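Long-range contact in alpha-ketoglutarate-dependent non-heme iron oxygenase EasH (Aspergillus japonicus, PDB 5M0T), which probably catalyses an iron(II)- and 2-oxoglutarate-dependent oxidation in the biosynthesis of the ergot alkaloid cycloclavine: residues Ile36-Arg47 and Leu86-Leu96. Numbering follows the deposited sequence.
Sequences IEGFMSADQVRR and LFRDELMNDEL. With ZN (zinc ion), chain G.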
loop_
_atom_site.group_PDB
_atom_site.type_symbol
_atom_site.label_atom_id
_atom_site.label_comp_id
_atom_site.label_asym_id
_atom_site.label_seq_id
_atom_site.Cartn_x
_atom_site.Cartn_y
_atom_site.Cartn_z
ATOM N N ILE A 36 6.736 10.478 -25.243
ATOM C CA ILE A 36 5.665 11.450 -25.446
ATOM C C ILE A 36 6.300 12.810 -25.735
ATOM O O ILE A 36 6.871 13.431 -24.838
ATOM C CB ILE A 36 4.716 11.565 -24.229
ATOM C CG1 ILE A 36 4.195 10.194 -23.793
ATOM C CG2 ILE A 36 3.530 12.448 -24.559
ATOM C CD1 ILE A 36 3.304 10.209 -22.566
ATOM N N GLU A 37 6.177 13.274 -26.974
ATOM C CA GLU A 37 6.638 14.612 -27.343
ATOM C C GLU A 37 5.695 15.641 -26.747
ATOM O O GLU A 37 4.472 15.563 -26.933
ATOM C CB GLU A 37 6.718 14.808 -28.866
ATOM C CG GLU A 37 7.815 14.012 -29.555
ATOM C CD GLU A 37 9.220 14.410 -29.129
ATOM O OE1 GLU A 37 9.469 15.606 -28.891
ATOM O OE2 GLU A 37 10.084 13.519 -29.041
ATOM N N GLY A 38 6.271 16.581 -26.000
ATOM C CA GLY A 38 5.516 17.685 -25.432
ATOM C C GLY A 38 4.576 17.270 -24.333
ATOM O O GLY A 38 3.460 17.772 -24.262
ATOM N N PHE A 39 5.011 16.345 -23.476
ATOM C CA PHE A 39 4.196 15.953 -22.320
ATOM C C PHE A 39 3.917 17.184 -21.454
ATOM O O PHE A 39 2.786 17.431 -21.065
ATOM C CB PHE A 39 4.891 14.836 -21.520
ATOM C CG PHE A 39 4.171 14.460 -20.255
ATOM C CD1 PHE A 39 2.916 13.852 -20.311
ATOM C CD2 PHE A 39 4.732 14.740 -19.006
ATOM C CE1 PHE A 39 2.237 13.529 -19.150
ATOM C CE2 PHE A 39 4.062 14.415 -17.842
ATOM C CZ PHE A 39 2.811 13.818 -17.914
ATOM N N MET A 40 4.976 17.940 -21.164
ATOM C CA MET A 40 4.879 19.262 -20.568
ATOM C C MET A 40 5.319 20.269 -21.612
ATOM O O MET A 40 6.204 19.983 -22.424
ATOM C CB MET A 40 5.776 19.356 -19.339
ATOM C CG MET A 40 5.272 18.538 -18.154
ATOM S SD MET A 40 6.407 18.548 -16.747
ATOM C CE MET A 40 6.485 20.283 -16.304
ATOM N N SER A 41 4.698 21.444 -21.611
ATOM C CA SER A 41 5.137 22.547 -22.479
ATOM C C SER A 41 6.434 23.173 -21.967
ATOM O O SER A 41 6.841 22.959 -20.815
ATOM C CB SER A 41 4.064 23.633 -22.558
ATOM O OG SER A 41 3.856 24.206 -21.280
ATOM N N ALA A 42 7.059 23.973 -22.826
ATOM C CA ALA A 42 8.262 24.729 -22.463
ATOM C C ALA A 42 7.999 25.644 -21.268
ATOM O O ALA A 42 8.826 25.726 -20.356
ATOM C CB ALA A 42 8.759 25.537 -23.648
ATOM N N ASP A 43 6.836 26.300 -21.267
ATOM C CA ASP A 43 6.443 27.210 -20.185
ATOM C C ASP A 43 6.258 26.506 -18.845
ATOM O O ASP A 43 6.622 27.053 -17.801
ATOM C CB ASP A 43 5.156 27.958 -20.529
ATOM C CG ASP A 43 4.768 28.952 -19.450
ATOM O OD1 ASP A 43 5.375 30.041 -19.409
ATOM O OD2 ASP A 43 3.886 28.622 -18.622
ATOM N N GLN A 44 5.674 25.311 -18.877
ATOM C CA GLN A 44 5.578 24.483 -17.679
ATOM C C GLN A 44 6.956 24.061 -17.136
ATOM O O GLN A 44 7.197 24.107 -15.929
ATOM C CB GLN A 44 4.737 23.247 -17.955
ATOM C CG GLN A 44 3.239 23.526 -18.017
ATOM C CD GLN A 44 2.452 22.259 -18.277
ATOM O OE1 GLN A 44 2.794 21.476 -19.170
ATOM N NE2 GLN A 44 1.413 22.029 -17.477
ATOM N N VAL A 45 7.857 23.673 -18.027
ATOM C CA VAL A 45 9.198 23.256 -17.618
ATOM C C VAL A 45 9.934 24.414 -16.929
ATOM O O VAL A 45 10.524 24.221 -15.860
ATOM C CB VAL A 45 10.015 22.699 -18.815
ATOM C CG1 VAL A 45 11.486 22.487 -18.449
ATOM C CG2 VAL A 45 9.398 21.392 -19.303
ATOM N N ARG A 46 9.876 25.605 -17.534
ATOM C CA ARG A 46 10.459 26.820 -16.948
ATOM C C ARG A 46 9.915 27.099 -15.545
ATOM O O ARG A 46 10.698 27.285 -14.604
ATOM C CB ARG A 46 10.223 28.049 -17.844
ATOM N N ARG A 47 8.588 27.103 -15.405
ATOM C CA ARG A 47 7.948 27.370 -14.110
ATOM C C ARG A 47 8.220 26.278 -13.074
ATOM O O ARG A 47 8.498 26.591 -11.919
ATOM C CB ARG A 47 6.432 27.613 -14.259
ATOM C CG ARG A 47 6.089 29.029 -14.699
ATOM C CD ARG A 47 4.593 29.279 -14.723
ATOM N NE ARG A 47 3.907 28.423 -15.700
ATOM C CZ ARG A 47 2.986 27.491 -15.428
ATOM N NH1 ARG A 47 2.569 27.247 -14.184
ATOM N NH2 ARG A 47 2.449 26.797 -16.430
ATOM N N LEU A 86 2.734 23.721 -9.200
ATOM C CA LEU A 86 2.536 23.164 -10.531
ATOM C C LEU A 86 2.354 21.633 -10.487
ATOM O O LEU A 86 1.564 21.080 -11.261
ATOM C CB LEU A 86 3.700 23.566 -11.446
ATOM C CG LEU A 86 3.589 23.216 -12.942
ATOM C CD1 LEU A 86 4.256 24.299 -13.799
ATOM C CD2 LEU A 86 4.148 21.822 -13.276
ATOM N N PHE A 87 3.061 20.956 -9.584
ATOM C CA PHE A 87 2.876 19.516 -9.391
ATOM C C PHE A 87 1.465 19.231 -8.850
ATOM O O PHE A 87 0.706 18.452 -9.420
ATOM C CB PHE A 87 3.935 18.964 -8.427
ATOM C CG PHE A 87 3.970 17.485 -8.356
ATOM C CD1 PHE A 87 3.096 16.791 -7.525
ATOM C CD2 PHE A 87 4.894 16.777 -9.101
ATOM C CE1 PHE A 87 3.117 15.409 -7.477
ATOM C CE2 PHE A 87 4.931 15.400 -9.044
ATOM C CZ PHE A 87 4.040 14.708 -8.237
ATOM N N ARG A 88 1.144 19.875 -7.734
ATOM C CA ARG A 88 -0.145 19.720 -7.077
ATOM C C ARG A 88 -1.353 19.981 -7.987
ATOM O O ARG A 88 -2.285 19.205 -7.969
ATOM C CB ARG A 88 -0.225 20.644 -5.861
ATOM C CG ARG A 88 0.636 20.201 -4.688
ATOM C CD ARG A 88 0.248 20.953 -3.422
ATOM N NE ARG A 88 0.381 22.406 -3.553
ATOM C CZ ARG A 88 1.519 23.096 -3.484
ATOM N NH1 ARG A 88 2.693 22.488 -3.307
ATOM N NH2 ARG A 88 1.476 24.416 -3.614
ATOM N N ASP A 89 -1.305 21.056 -8.777
ATOM C CA ASP A 89 -2.474 21.571 -9.526
ATOM C C ASP A 89 -2.515 21.185 -11.009
ATOM O O ASP A 89 -3.585 20.900 -11.529
ATOM C CB ASP A 89 -2.517 23.094 -9.448
ATOM C CG ASP A 89 -2.641 23.622 -8.032
ATOM O OD1 ASP A 89 -2.732 22.827 -7.076
ATOM O OD2 ASP A 89 -2.650 24.870 -7.882
ATOM N N GLU A 90 -1.370 21.204 -11.690
ATOM C CA GLU A 90 -1.319 20.947 -13.132
ATOM C C GLU A 90 -1.079 19.464 -13.422
ATOM O O GLU A 90 -1.880 18.832 -14.096
ATOM C CB GLU A 90 -0.274 21.847 -13.812
ATOM C CG GLU A 90 -0.444 23.328 -13.445
ATOM C CD GLU A 90 0.330 24.322 -14.319
ATOM O OE1 GLU A 90 0.552 24.077 -15.527
ATOM O OE2 GLU A 90 0.703 25.388 -13.788
ATOM N N LEU A 91 -0.012 18.898 -12.871
ATOM C CA LEU A 91 0.353 17.500 -13.152
ATOM C C LEU A 91 -0.588 16.462 -12.522
ATOM O O LEU A 91 -0.958 15.477 -13.179
ATOM C CB LEU A 91 1.787 17.219 -12.722
ATOM C CG LEU A 91 2.828 18.039 -13.476
ATOM C CD1 LEU A 91 4.192 17.834 -12.830
ATOM C CD2 LEU A 91 2.859 17.669 -14.959
ATOM N N MET A 92 -0.986 16.675 -11.271
ATOM C CA MET A 92 -1.901 15.750 -10.611
ATOM C C MET A 92 -3.348 15.818 -11.141
ATOM O O MET A 92 -4.158 14.962 -10.766
ATOM C CB MET A 92 -1.867 15.917 -9.084
ATOM C CG MET A 92 -0.593 15.408 -8.415
ATOM S SD MET A 92 -0.174 13.681 -8.783
ATOM C CE MET A 92 0.962 13.865 -10.165
ATOM N N ASN A 93 -3.665 16.794 -12.004
ATOM C CA ASN A 93 -4.950 16.839 -12.705
ATOM C C ASN A 93 -4.836 16.655 -14.221
ATOM O O ASN A 93 -5.801 16.888 -14.947
ATOM C CB ASN A 93 -5.622 18.176 -12.416
ATOM C CG ASN A 93 -5.993 18.324 -10.967
ATOM O OD1 ASN A 93 -6.896 17.622 -10.470
ATOM N ND2 ASN A 93 -5.308 19.229 -10.271
ATOM N N ASP A 94 -3.673 16.244 -14.714
ATOM C CA ASP A 94 -3.456 16.134 -16.156
ATOM C C ASP A 94 -4.293 15.000 -16.777
ATOM O O ASP A 94 -4.142 13.834 -16.416
ATOM C CB ASP A 94 -1.976 15.897 -16.455
ATOM C CG ASP A 94 -1.643 16.088 -17.911
ATOM O OD1 ASP A 94 -1.425 15.088 -18.620
ATOM O OD2 ASP A 94 -1.629 17.246 -18.374
ATOM N N GLU A 95 -5.160 15.359 -17.724
ATOM C CA GLU A 95 -6.026 14.388 -18.395
ATOM C C GLU A 95 -5.295 13.268 -19.114
ATOM O O GLU A 95 -5.770 12.146 -19.102
ATOM C CB GLU A 95 -7.008 15.092 -19.342
ATOM C CG GLU A 95 -8.204 15.617 -18.554
ATOM C CD GLU A 95 -8.921 16.803 -19.175
ATOM O OE1 GLU A 95 -8.278 17.852 -19.390
ATOM O OE2 GLU A 95 -10.148 16.701 -19.402
ATOM N N LEU A 96 -4.152 13.548 -19.724
ATOM C CA LEU A 96 -3.391 12.488 -20.380
ATOM C C LEU A 96 -2.821 11.484 -19.354
ATOM O O LEU A 96 -2.917 10.278 -19.554
ATOM C CB LEU A 96 -2.277 13.052 -21.274
ATOM C CG LEU A 96 -1.404 11.989 -21.947
ATOM C CD1 LEU A 96 -2.263 11.097 -22.819
ATOM C CD2 LEU A 96 -0.299 12.616 -22.768
HETATM ZN ZN ZN G . 11.413 16.003 -28.921
HETATM O O HOH W 1 11.069 17.950 -28.698
#
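The capping box at the start of helix 42-52 positions Gln44, which with Arg47 reaches across to Glu90 of helix 85-91; segments 42-47 and 86-91 run nearly antiparallel (160°). Arg47 NH1 donates an almost straight bond (178°) to Glu90 OE2 on its syn side, 2.7 Å long; the guanidinium and carboxylate planes are nearly coplanar, and a weak second bond runs from NH2 to OE1. Along the same guanidinium, NE and NH2 grip the single oxygen Asp43 OD2, NE at 2.9 Å; held by acids of both segments, the guanidinium is fixed in rotation. Leu86 CD1 lies over one guanidinium face, 3.4 Å from Arg47 NH1. Gln44 NE2 meets Glu90 OE1 on the anti side, somewhat out of the carboxylate plane, at 3.0 Å, while the other end of its amide, OE1, accepts from Ser41 N on a lone pair; these two bonds fix the amide's rotation. Ser41 OG answers by accepting from Gln44 N, completing the box. With CG beside its backbone N (chi1 -76°) and the chain extended beyond, the Gln44 amide spans from the helix start to Glu90. Beside these polar groups, Met40 bends at chi3: its CE touches Leu86 CD2 and its SD lies 4.1 Å from Leu91 CD2, with Phe225 of strand 222-231 touching both Met40 and Leu91. Further along, Leu96 CD2 sits at the edge of the Phe39 ring, 4.2 Å from Phe39 CD1, and also meets Ile36 CG2. Asp94, N-cap of helix 95-105, accepts a weak bond from Leu96 N; its OD2 is salt-bridged to Arg17. Glu37 OE1 binds a zinc ion at 2.0 Å together with Asp200 and a water. The contact thus packs strand 33-37 and helix 42-52 against helices 85-91 and 95-105, beside the main sheet of a cupin-type, PhyH-family dioxygenase fold.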